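Local coordinates for uncharacterized conserved protein YiiM (Geobacillus stearothermophilus, PDB 5YHH) that probably acts as a molybdenum cofactor-dependent oxidoreductase of the MOSC family that confers resistance to hydroxylaminopurine, at residues Pro201-Ser204 against Ala205-Glu209. Residues are numbered along the deposited sequence; the frame is centred on the assembly and turned at random.
Sequences PALS and ASWRE
The indole of W207 meets S204, and the guanidinium of R208 meets L203, where the first turn of helix 205-213 follows the loop ahead of it. W207 meets S204 at a slant: OG lies 3.3 Å from CD1 on the pyrrole side, while the rest of the indole turns away towards helix 177-185, where the ring stacks with Y184 and the side chain also touches I180 and N181. The guanidinium of R208 lies obliquely to the backbone of L203, and its NH1 gives L203 O a weak, bent hydrogen bond (3.1 Å, 132°). A bend at chi3 folds the arginine back along the preceding loop, where NH2 hydrogen-bonds the carbonyls of A198, near the end of helix 191-199, and H200, just after it. L203 packs against both W207 and R208. Its chi1 of -170° swings CG beside the carbonyl carbon, and the side chain crosses W207 at about a right angle, CD1 packing 3.7 Å from W207 CB and CD2 lying 3.4 Å from R208 N. S204 is the N-cap residue, and its O accepts a nearly straight bond from R208 N (3.1 Å, 168°), the first i to i+4 link of the helix. Its hydroxyl instead bonds Q120 OE1 on strand 114-121, and D62 OD2 accepts a hydrogen bond from A205 N. This is a helix N-terminus following the short loop between helices 191-199 and 205-213, within the YiiM-like three-helix domain where it packs against the MOSC sheet.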
loop_
_atom_site.group_PDB
_atom_site.type_symbol
_atom_site.label_atom_id
_atom_site.label_comp_id
_atom_site.label_asym_id
_atom_site.label_seq_id
_atom_site.Cartn_x
_atom_site.Cartn_y
_atom_site.Cartn_z
ATOM N N PRO A 201 11.904 -10.567 7.761
ATOM C CA PRO A 201 12.903 -10.031 6.819
ATOM C C PRO A 201 12.317 -9.154 5.697
ATOM O O PRO A 201 13.025 -8.345 5.119
ATOM C CB PRO A 201 13.524 -11.293 6.225
ATOM C CG PRO A 201 13.229 -12.367 7.227
ATOM C CD PRO A 201 11.922 -12.040 7.801
ATOM N N ALA A 202 11.049 -9.339 5.386
ATOM C CA ALA A 202 10.369 -8.534 4.361
ATOM C C ALA A 202 9.838 -7.169 4.857
ATOM O O ALA A 202 9.476 -6.319 4.034
ATOM C CB ALA A 202 9.231 -9.335 3.729
ATOM N N LEU A 203 9.818 -6.932 6.170
ATOM C CA LEU A 203 9.328 -5.630 6.693
ATOM C C LEU A 203 10.236 -4.472 6.260
ATOM O O LEU A 203 11.473 -4.569 6.302
ATOM C CB LEU A 203 9.244 -5.638 8.214
ATOM C CG LEU A 203 8.525 -4.453 8.874
ATOM C CD1 LEU A 203 7.048 -4.427 8.500
ATOM C CD2 LEU A 203 8.694 -4.529 10.379
ATOM N N SER A 204 9.618 -3.385 5.821
ATOM C CA SER A 204 10.335 -2.174 5.492
ATOM C C SER A 204 11.203 -1.743 6.700
ATOM O O SER A 204 10.804 -1.938 7.862
ATOM C CB SER A 204 9.334 -1.075 5.074
ATOM O OG SER A 204 8.637 -0.607 6.211
ATOM N N ALA A 205 12.386 -1.196 6.423
ATOM C CA ALA A 205 13.312 -0.760 7.476
ATOM C C ALA A 205 12.652 0.198 8.469
ATOM O O ALA A 205 12.832 0.061 9.666
ATOM C CB ALA A 205 14.553 -0.110 6.867
ATOM N N SER A 206 11.873 1.153 7.977
ATOM C CA SER A 206 11.281 2.164 8.862
ATOM C C SER A 206 10.278 1.563 9.873
ATOM O O SER A 206 10.312 1.909 11.048
ATOM C CB SER A 206 10.633 3.292 8.042
ATOM O OG SER A 206 9.448 2.869 7.373
ATOM N N TRP A 207 9.416 0.645 9.427
ATOM C CA TRP A 207 8.485 -0.038 10.342
ATOM C C TRP A 207 9.234 -0.880 11.370
ATOM O O TRP A 207 8.835 -0.914 12.546
ATOM C CB TRP A 207 7.451 -0.901 9.589
ATOM C CG TRP A 207 6.362 -0.059 9.079
ATOM C CD1 TRP A 207 6.491 0.972 8.206
ATOM C CD2 TRP A 207 4.977 -0.112 9.441
ATOM N NE1 TRP A 207 5.282 1.563 7.982
ATOM C CE2 TRP A 207 4.326 0.922 8.731
ATOM C CE3 TRP A 207 4.221 -0.938 10.267
ATOM C CZ2 TRP A 207 2.951 1.153 8.831
ATOM C CZ3 TRP A 207 2.843 -0.704 10.373
ATOM C CH2 TRP A 207 2.228 0.344 9.672
ATOM N N ARG A 208 10.300 -1.553 10.924
ATOM C CA ARG A 208 11.177 -2.320 11.830
ATOM C C ARG A 208 11.714 -1.398 12.926
ATOM O O ARG A 208 11.624 -1.713 14.112
ATOM C CB ARG A 208 12.325 -3.000 11.054
ATOM C CG ARG A 208 13.694 -3.124 11.778
ATOM C CD ARG A 208 14.660 -4.051 11.000
ATOM N NE ARG A 208 13.969 -5.326 10.804
ATOM C CZ ARG A 208 13.417 -5.764 9.667
ATOM N NH1 ARG A 208 13.505 -5.075 8.527
ATOM N NH2 ARG A 208 12.775 -6.926 9.671
ATOM N N GLU A 209 12.245 -0.254 12.511
ATOM C CA GLU A 209 12.841 0.707 13.445
ATOM C C GLU A 209 11.816 1.153 14.488
ATOM O O GLU A 209 12.082 1.111 15.687
ATOM C CB GLU A 209 13.418 1.917 12.692
ATOM C CG GLU A 209 14.662 1.564 11.874
ATOM C CD GLU A 209 15.241 2.740 11.101
ATOM O OE1 GLU A 209 14.986 3.917 11.488
ATOM O OE2 GLU A 209 15.979 2.473 10.119
#